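Local coordinates for protein cryptic loci regulator 2 (Schizosaccharomyces pombe 972h-, PDB 5IKJ) that promotes transcriptional silencing of heterochromatin upstream of histone deacetylases, as part of the Snf2/Hdac-containing repressor complex SHREC, at residues I58-V67 / V183-I194; D233-Y242 / T283-H291. One frame throughout, in Å; residues are numbered along the deposited sequence.

The two contacts follow one another along the chain, 58-67 / 183-194 closing before 233-242 / 283-291 opens. Their centres lie about 30 Å apart on opposite sides of the chain's centre, and their nearest atoms are about 14 Å apart, so they do not touch. Helix 214-237 links them: in its first half, Gln221 touches Tyr191 and Glu225 is hydrogen-bonded to His66 of interaction 1, and its last turn is part of interaction 2. Interaction 1 joins two helices, one of which carries a zinc ligand, whereas interaction 2 sets the chain leaving the linking helix against the end of helix 278-285 and strand 288-294 of an antiparallel sheet. The zinc-bearing part and the sheet are connected through one long helix.

Interaction 1: residues I58-V67 / V183-I194; sequences ICGRLLAQHV and VNDFLHHLYWLI. With ZN (zinc ion), chain C.
His66 lies flat over the Tyr191 ring in a face-to-face stack, planes 8° apart and ring centroids 3.5 Å from each other, where helix 50-67 crosses helix 183-195. This is helix-helix packing: the segments 58-67 and 183-194 of these helices cross at -52°, with their axes 10.4 Å apart at closest approach. Both aromatic side chains have CG anti to the backbone N (chi1 -158° for His66), which swings each ring toward the carbonyl side of its own residue and lays one over the other. The outer nitrogen of the imidazole, NE2, is hydrogen-bonded to Glu225 of helix 214-237, so the histidine is held by its far side as well as by its face.

The rest of the contact is apolar. Leu63 sends its two methyls in different directions: CD1 comes to the edge of the Tyr191 ring and touches Ile194 CG1, the Leu63 and Ile194 side chains running past each other in opposite directions, while CD2 meets Leu190 CD2 at 3.9 Å, Leu63 and Leu190 crossing at about a right angle. Val67 CG2 and Ile194 CD1 point at each other tip to tip. Midway, Leu62 crosses Leu187 with their CD1 methyls together; toward the start of both segments Cys59 sets its sulfur against Val183 CG2 and Phe186.

On another side of helix 183-195, His189 binds the zinc ion through ND1 at 2.1 Å, with Cys204, Cys206 and Cys209 as the other ligands. Cys59 SG approaches the Phe186 ring in its plane, 3.8 Å from CD2.

Interaction 2: residues D233-Y242 / T283-H291; sequences DDTYTWPSSY and TFVEPYQYH
Tyr290 reaches from its strand to the chain leaving helix 214-237, and its hydroxyl takes a hydrogen bond from Tyr242 N (2.9 Å to OH, 161° at the hydrogen). CB already heads toward that loop, and CG, anti to the carbonyl carbon (chi1 -59°), carries the ring on to Tyr242. Farther out, CE1 passes Tyr242 CB at 3.8 Å and also nears the carbonyl oxygen of the same residue. CE2 and CZ come up to CD2 of Tyr242, whose ring presents its edge to the Tyr290 face, planes at 86°. On one face of the Tyr290 ring lies CB of Tyr288. At the tip, OH also abuts Ser241 CB. A phenylalanine here would probably leave the Tyr242 amide without this acceptor and Ser241 CB without the oxygen it rests on.

Ser241 is fixed from its own side, its OG donating to Trp238 O (2.7 Å) in the carbonyl plane, while its CB sits at the edge of the Tyr288 ring. Trp238 slides past Pro287, CE3 lying 3.8 Å from Pro287 CB, and its NE1 is hydrogen-bonded to Thr74. Next along, Pro239 CG packs crosswise on Phe284 CZ at 3.7 Å. The arrangement is a helix exit, with an inverse gamma turn centred on Ser240, packed against the end of helix 278-285, the short link after it and the start of strand 288-294 of a five-stranded antiparallel sheet.

Interaction 1: residues I58-V67 / V183-I194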
# COMPACT_ATOMS: atom_id res chain seq x y z
N ILE A 58 -8.44 -22.84 10.74
CA ILE A 58 -7.63 -21.67 11.08
C ILE A 58 -6.71 -21.32 9.92
O ILE A 58 -6.57 -20.15 9.54
CB ILE A 58 -6.84 -21.94 12.38
CG1 ILE A 58 -7.80 -22.09 13.56
CG2 ILE A 58 -5.85 -20.82 12.65
CD1 ILE A 58 -7.29 -23.01 14.65
N CYS A 59 -6.05 -22.33 9.34
CA CYS A 59 -5.20 -22.10 8.18
C CYS A 59 -5.98 -21.43 7.05
O CYS A 59 -5.51 -20.45 6.46
CB CYS A 59 -4.60 -23.42 7.70
SG CYS A 59 -3.33 -24.11 8.78
N GLY A 60 -7.18 -21.94 6.75
CA GLY A 60 -7.94 -21.39 5.65
C GLY A 60 -8.39 -19.96 5.89
O GLY A 60 -8.32 -19.12 4.99
N ARG A 61 -8.88 -19.67 7.10
CA ARG A 61 -9.32 -18.31 7.40
C ARG A 61 -8.17 -17.33 7.30
O ARG A 61 -8.29 -16.28 6.66
CB ARG A 61 -9.96 -18.24 8.79
CG ARG A 61 -10.31 -16.82 9.21
CD ARG A 61 -11.03 -16.75 10.55
NE ARG A 61 -10.13 -16.99 11.68
CZ ARG A 61 -9.94 -18.17 12.26
NH1 ARG A 61 -9.10 -18.28 13.28
NH2 ARG A 61 -10.59 -19.25 11.83
N LEU A 62 -7.05 -17.64 7.94
CA LEU A 62 -5.93 -16.70 8.00
C LEU A 62 -5.21 -16.63 6.66
O LEU A 62 -4.76 -15.55 6.26
CB LEU A 62 -4.98 -17.10 9.12
CG LEU A 62 -5.61 -17.03 10.52
CD1 LEU A 62 -4.71 -17.66 11.57
CD2 LEU A 62 -5.94 -15.60 10.89
N LEU A 63 -5.08 -17.75 5.96
CA LEU A 63 -4.59 -17.71 4.59
C LEU A 63 -5.47 -16.81 3.73
O LEU A 63 -4.98 -15.93 3.02
CB LEU A 63 -4.52 -19.12 4.01
CG LEU A 63 -3.97 -19.22 2.58
CD1 LEU A 63 -2.56 -18.63 2.51
CD2 LEU A 63 -3.97 -20.66 2.10
N ALA A 64 -6.79 -17.01 3.80
CA ALA A 64 -7.71 -16.20 3.01
C ALA A 64 -7.57 -14.73 3.34
O ALA A 64 -7.55 -13.88 2.45
CB ALA A 64 -9.15 -16.67 3.24
N GLN A 65 -7.49 -14.39 4.64
CA GLN A 65 -7.32 -13.00 5.03
C GLN A 65 -5.95 -12.46 4.64
O GLN A 65 -5.77 -11.24 4.59
CB GLN A 65 -7.52 -12.87 6.54
CG GLN A 65 -8.94 -13.18 7.00
CD GLN A 65 -9.06 -13.30 8.51
OE1 GLN A 65 -8.08 -13.15 9.23
NE2 GLN A 65 -10.27 -13.57 8.98
N HIS A 66 -4.99 -13.34 4.35
CA HIS A 66 -3.68 -12.89 3.90
C HIS A 66 -3.67 -12.68 2.39
O HIS A 66 -3.28 -11.61 1.91
CB HIS A 66 -2.62 -13.91 4.31
CG HIS A 66 -1.23 -13.35 4.37
ND1 HIS A 66 -0.17 -14.06 4.90
CD2 HIS A 66 -0.72 -12.16 3.98
CE1 HIS A 66 0.92 -13.33 4.83
NE2 HIS A 66 0.62 -12.17 4.28
N VAL A 67 -4.10 -13.68 1.63
CA VAL A 67 -4.04 -13.59 0.17
C VAL A 67 -5.00 -12.53 -0.34
O VAL A 67 -4.68 -11.76 -1.25
CB VAL A 67 -4.32 -14.96 -0.47
CG1 VAL A 67 -4.02 -14.92 -1.97
CG2 VAL A 67 -3.50 -16.04 0.19
N VAL A 183 0.33 -23.88 14.59
CA VAL A 183 -0.33 -23.51 13.35
C VAL A 183 0.17 -22.16 12.86
O VAL A 183 0.19 -21.88 11.66
CB VAL A 183 -1.87 -23.50 13.54
CG1 VAL A 183 -2.28 -22.45 14.57
CG2 VAL A 183 -2.57 -23.26 12.21
N ASN A 184 0.60 -21.30 13.79
CA ASN A 184 1.07 -19.97 13.42
C ASN A 184 2.39 -20.04 12.66
O ASN A 184 2.62 -19.26 11.74
CB ASN A 184 1.21 -19.10 14.67
CG ASN A 184 -0.04 -19.11 15.52
OD1 ASN A 184 -0.14 -19.86 16.50
ND2 ASN A 184 -1.02 -18.28 15.16
N ASP A 185 3.27 -20.97 13.04
CA ASP A 185 4.55 -21.11 12.34
C ASP A 185 4.35 -21.71 10.95
O ASP A 185 5.01 -21.30 9.99
CB ASP A 185 5.51 -21.96 13.17
CG ASP A 185 6.00 -21.24 14.41
OD1 ASP A 185 5.89 -20.00 14.47
OD2 ASP A 185 6.50 -21.92 15.33
N PHE A 186 3.45 -22.69 10.83
CA PHE A 186 3.18 -23.28 9.52
C PHE A 186 2.58 -22.27 8.56
O PHE A 186 2.84 -22.34 7.35
CB PHE A 186 2.23 -24.47 9.67
CG PHE A 186 1.65 -24.95 8.37
CD1 PHE A 186 2.46 -25.52 7.40
CD2 PHE A 186 0.30 -24.81 8.11
CE1 PHE A 186 1.93 -25.96 6.20
CE2 PHE A 186 -0.24 -25.25 6.91
CZ PHE A 186 0.58 -25.82 5.95
N LEU A 187 1.79 -21.32 9.07
CA LEU A 187 1.05 -20.42 8.19
C LEU A 187 1.98 -19.68 7.24
O LEU A 187 1.65 -19.48 6.06
CB LEU A 187 0.24 -19.43 9.01
CG LEU A 187 -1.25 -19.73 9.18
CD1 LEU A 187 -1.89 -18.64 10.02
CD2 LEU A 187 -1.96 -19.84 7.84
N HIS A 188 3.15 -19.25 7.72
CA HIS A 188 4.06 -18.51 6.86
C HIS A 188 4.56 -19.38 5.71
O HIS A 188 4.68 -18.92 4.58
CB HIS A 188 5.23 -17.96 7.68
CG HIS A 188 4.82 -16.90 8.65
ND1 HIS A 188 4.62 -15.59 8.27
CD2 HIS A 188 4.57 -16.95 9.98
CE1 HIS A 188 4.26 -14.88 9.33
NE2 HIS A 188 4.23 -15.68 10.38
N HIS A 189 4.86 -20.66 5.99
CA HIS A 189 5.22 -21.58 4.92
C HIS A 189 4.03 -21.86 4.01
O HIS A 189 4.18 -21.92 2.79
CB HIS A 189 5.78 -22.87 5.50
CG HIS A 189 6.50 -23.72 4.51
ND1 HIS A 189 7.77 -23.42 4.06
CD2 HIS A 189 6.13 -24.85 3.86
CE1 HIS A 189 8.15 -24.33 3.19
NE2 HIS A 189 7.18 -25.21 3.05
N LEU A 190 2.85 -22.05 4.60
CA LEU A 190 1.64 -22.23 3.79
C LEU A 190 1.45 -21.06 2.84
O LEU A 190 1.14 -21.26 1.66
CB LEU A 190 0.42 -22.38 4.70
CG LEU A 190 -0.93 -22.53 3.98
CD1 LEU A 190 -0.95 -23.79 3.14
CD2 LEU A 190 -2.08 -22.52 4.97
N TYR A 191 1.62 -19.84 3.34
CA TYR A 191 1.44 -18.65 2.50
C TYR A 191 2.48 -18.60 1.39
O TYR A 191 2.18 -18.14 0.28
CB TYR A 191 1.50 -17.40 3.38
CG TYR A 191 1.40 -16.10 2.62
CD1 TYR A 191 0.17 -15.62 2.20
CD2 TYR A 191 2.53 -15.35 2.35
CE1 TYR A 191 0.07 -14.42 1.51
CE2 TYR A 191 2.44 -14.15 1.66
CZ TYR A 191 1.21 -13.70 1.25
OH TYR A 191 1.12 -12.51 0.56
N TRP A 192 3.70 -19.05 1.66
CA TRP A 192 4.73 -19.11 0.63
C TRP A 192 4.38 -20.14 -0.44
O TRP A 192 4.66 -19.93 -1.63
CB TRP A 192 6.08 -19.43 1.26
CG TRP A 192 7.17 -19.70 0.27
CD1 TRP A 192 7.90 -18.77 -0.41
CD2 TRP A 192 7.65 -20.98 -0.16
NE1 TRP A 192 8.81 -19.40 -1.23
CE2 TRP A 192 8.67 -20.75 -1.09
CE3 TRP A 192 7.31 -22.30 0.17
CZ2 TRP A 192 9.36 -21.79 -1.71
CZ3 TRP A 192 7.99 -23.33 -0.45
CH2 TRP A 192 9.01 -23.07 -1.38
N LEU A 193 3.76 -21.26 -0.04
CA LEU A 193 3.44 -22.31 -1.00
C LEU A 193 2.44 -21.82 -2.04
O LEU A 193 2.52 -22.20 -3.21
CB LEU A 193 2.89 -23.53 -0.27
CG LEU A 193 3.91 -24.46 0.38
CD1 LEU A 193 3.20 -25.52 1.21
CD2 LEU A 193 4.80 -25.12 -0.68
N ILE A 194 1.49 -20.98 -1.64
CA ILE A 194 0.46 -20.52 -2.56
C ILE A 194 0.81 -19.20 -3.24
O ILE A 194 0.18 -18.85 -4.25
CB ILE A 194 -0.90 -20.37 -1.85
CG1 ILE A 194 -0.83 -19.30 -0.77
CG2 ILE A 194 -1.34 -21.70 -1.26
CD1 ILE A 194 -1.35 -17.97 -1.21
ZN ZN C . 8.95 -21.81 4.71

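Interaction 2: residues D233-Y242 / T283-H291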
# COMPACT_ATOMS: atom_id res chain seq x y z
N ASP A 233 -4.92 2.89 -1.30
CA ASP A 233 -5.81 3.88 -0.70
C ASP A 233 -5.54 5.28 -1.25
O ASP A 233 -6.48 6.05 -1.47
CB ASP A 233 -5.68 3.86 0.82
CG ASP A 233 -6.17 2.57 1.44
OD1 ASP A 233 -6.87 1.80 0.75
OD2 ASP A 233 -5.85 2.31 2.62
N ASP A 234 -4.27 5.61 -1.47
CA ASP A 234 -3.93 6.94 -1.97
C ASP A 234 -4.27 7.13 -3.44
O ASP A 234 -4.31 8.28 -3.91
CB ASP A 234 -2.43 7.21 -1.76
CG ASP A 234 -2.10 7.58 -0.32
OD1 ASP A 234 -3.00 7.48 0.54
OD2 ASP A 234 -0.95 7.97 -0.06
N THR A 235 -4.52 6.05 -4.18
CA THR A 235 -4.81 6.15 -5.61
C THR A 235 -6.12 5.49 -6.03
O THR A 235 -6.57 5.74 -7.15
CB THR A 235 -3.67 5.54 -6.43
OG1 THR A 235 -3.60 4.13 -6.19
CG2 THR A 235 -2.34 6.18 -6.08
N TYR A 236 -6.73 4.66 -5.18
CA TYR A 236 -7.93 3.93 -5.57
C TYR A 236 -9.03 4.03 -4.51
O TYR A 236 -10.16 4.41 -4.83
CB TYR A 236 -7.58 2.46 -5.83
CG TYR A 236 -8.77 1.55 -6.02
CD1 TYR A 236 -9.39 1.44 -7.26
CD2 TYR A 236 -9.26 0.79 -4.97
CE1 TYR A 236 -10.47 0.60 -7.44
CE2 TYR A 236 -10.35 -0.05 -5.15
CZ TYR A 236 -10.95 -0.14 -6.38
OH TYR A 236 -12.03 -0.97 -6.56
N THR A 237 -8.72 3.71 -3.26
CA THR A 237 -9.75 3.58 -2.24
C THR A 237 -10.18 4.94 -1.69
O THR A 237 -11.36 5.31 -1.75
CB THR A 237 -9.26 2.67 -1.11
OG1 THR A 237 -8.43 1.64 -1.65
CG2 THR A 237 -10.44 2.03 -0.40
N TRP A 238 -9.24 5.69 -1.13
CA TRP A 238 -9.51 7.00 -0.53
C TRP A 238 -8.53 8.02 -1.09
O TRP A 238 -7.75 8.63 -0.35
CB TRP A 238 -9.43 6.92 0.99
CG TRP A 238 -10.00 5.66 1.56
CD1 TRP A 238 -9.30 4.59 2.04
CD2 TRP A 238 -11.38 5.33 1.71
NE1 TRP A 238 -10.16 3.62 2.48
CE2 TRP A 238 -11.45 4.05 2.29
CE3 TRP A 238 -12.57 6.00 1.40
CZ2 TRP A 238 -12.66 3.42 2.57
CZ3 TRP A 238 -13.78 5.37 1.69
CH2 TRP A 238 -13.81 4.09 2.26
N PRO A 239 -8.56 8.25 -2.41
CA PRO A 239 -7.50 9.06 -3.03
C PRO A 239 -7.60 10.55 -2.76
O PRO A 239 -6.56 11.22 -2.72
CB PRO A 239 -7.67 8.74 -4.53
CG PRO A 239 -9.11 8.38 -4.67
CD PRO A 239 -9.47 7.66 -3.41
N SER A 240 -8.80 11.10 -2.59
CA SER A 240 -8.96 12.54 -2.40
C SER A 240 -8.68 12.83 -0.93
O SER A 240 -9.60 12.90 -0.10
CB SER A 240 -10.35 13.00 -2.82
OG SER A 240 -10.36 14.39 -3.10
N SER A 241 -7.41 13.01 -0.60
CA SER A 241 -6.98 13.04 0.80
C SER A 241 -5.54 13.51 0.86
O SER A 241 -4.84 13.60 -0.15
CB SER A 241 -7.12 11.66 1.44
OG SER A 241 -6.37 10.69 0.72
N TYR A 242 -5.10 13.82 2.08
CA TYR A 242 -3.70 14.11 2.35
C TYR A 242 -2.99 12.83 2.78
O TYR A 242 -3.61 11.89 3.28
CB TYR A 242 -3.57 15.19 3.42
CG TYR A 242 -4.06 16.53 2.95
CD1 TYR A 242 -3.20 17.41 2.30
CD2 TYR A 242 -5.38 16.92 3.12
CE1 TYR A 242 -3.64 18.64 1.85
CE2 TYR A 242 -5.83 18.15 2.68
CZ TYR A 242 -4.95 19.01 2.04
OH TYR A 242 -5.40 20.23 1.60
N THR A 283 -17.76 10.44 2.13
CA THR A 283 -16.57 9.69 2.51
C THR A 283 -15.44 9.91 1.50
O THR A 283 -14.27 9.99 1.88
CB THR A 283 -16.89 8.20 2.63
OG1 THR A 283 -17.54 7.75 1.43
CG2 THR A 283 -17.80 7.94 3.82
N PHE A 284 -15.79 10.01 0.22
CA PHE A 284 -14.77 10.22 -0.81
C PHE A 284 -14.09 11.58 -0.66
O PHE A 284 -12.92 11.73 -1.02
CB PHE A 284 -15.39 10.09 -2.20
CG PHE A 284 -14.39 9.95 -3.31
CD1 PHE A 284 -13.86 8.72 -3.63
CD2 PHE A 284 -13.98 11.06 -4.02
CE1 PHE A 284 -12.94 8.59 -4.65
CE2 PHE A 284 -13.06 10.94 -5.05
CZ PHE A 284 -12.54 9.70 -5.36
N VAL A 285 -14.80 12.57 -0.12
CA VAL A 285 -14.24 13.91 0.06
C VAL A 285 -13.51 14.03 1.39
O VAL A 285 -12.44 14.63 1.46
CB VAL A 285 -15.37 14.96 -0.07
CG1 VAL A 285 -14.87 16.35 0.31
CG2 VAL A 285 -15.93 14.96 -1.49
N GLU A 286 -14.09 13.48 2.46
CA GLU A 286 -13.53 13.59 3.81
C GLU A 286 -13.47 12.20 4.44
O GLU A 286 -14.20 11.89 5.38
CB GLU A 286 -14.36 14.53 4.68
CG GLU A 286 -14.03 16.01 4.50
CD GLU A 286 -12.90 16.47 5.40
OE1 GLU A 286 -12.17 15.60 5.93
OE2 GLU A 286 -12.75 17.69 5.59
N PRO A 287 -12.60 11.32 3.92
CA PRO A 287 -12.51 9.97 4.49
C PRO A 287 -11.73 9.87 5.78
O PRO A 287 -11.90 8.89 6.52
CB PRO A 287 -11.80 9.18 3.38
CG PRO A 287 -10.95 10.20 2.69
CD PRO A 287 -11.71 11.50 2.76
N TYR A 288 -10.89 10.86 6.10
CA TYR A 288 -9.89 10.72 7.15
C TYR A 288 -10.04 11.79 8.22
O TYR A 288 -10.43 12.93 7.95
CB TYR A 288 -8.47 10.82 6.57
CG TYR A 288 -8.00 9.63 5.77
CD1 TYR A 288 -8.07 8.35 6.30
CD2 TYR A 288 -7.49 9.79 4.49
CE1 TYR A 288 -7.63 7.26 5.57
CE2 TYR A 288 -7.06 8.71 3.76
CZ TYR A 288 -7.13 7.44 4.30
OH TYR A 288 -6.70 6.36 3.57
N GLN A 289 -9.72 11.40 9.45
CA GLN A 289 -9.19 12.33 10.44
C GLN A 289 -7.68 12.38 10.26
O GLN A 289 -7.04 11.35 10.08
CB GLN A 289 -9.51 11.90 11.87
CG GLN A 289 -10.94 11.49 12.15
CD GLN A 289 -11.15 11.17 13.63
OE1 GLN A 289 -11.40 10.03 14.00
NE2 GLN A 289 -11.04 12.20 14.47
N TYR A 290 -7.12 13.59 10.29
CA TYR A 290 -5.68 13.76 10.20
C TYR A 290 -5.12 14.19 11.55
O TYR A 290 -5.74 14.98 12.26
CB TYR A 290 -5.32 14.80 9.12
CG TYR A 290 -5.83 14.43 7.75
CD1 TYR A 290 -5.21 13.44 7.00
CD2 TYR A 290 -6.93 15.08 7.20
CE1 TYR A 290 -5.68 13.10 5.74
CE2 TYR A 290 -7.40 14.75 5.95
CZ TYR A 290 -6.77 13.76 5.22
OH TYR A 290 -7.24 13.43 3.97
N HIS A 291 -3.96 13.65 11.88
CA HIS A 291 -3.27 13.95 13.13
C HIS A 291 -1.86 14.40 12.77
O HIS A 291 -1.10 13.63 12.18
CB HIS A 291 -3.25 12.74 14.05
CG HIS A 291 -4.53 11.97 14.05
ND1 HIS A 291 -5.65 12.39 14.74
CD2 HIS A 291 -4.88 10.82 13.42
CE1 HIS A 291 -6.63 11.52 14.55
NE2 HIS A 291 -6.19 10.56 13.75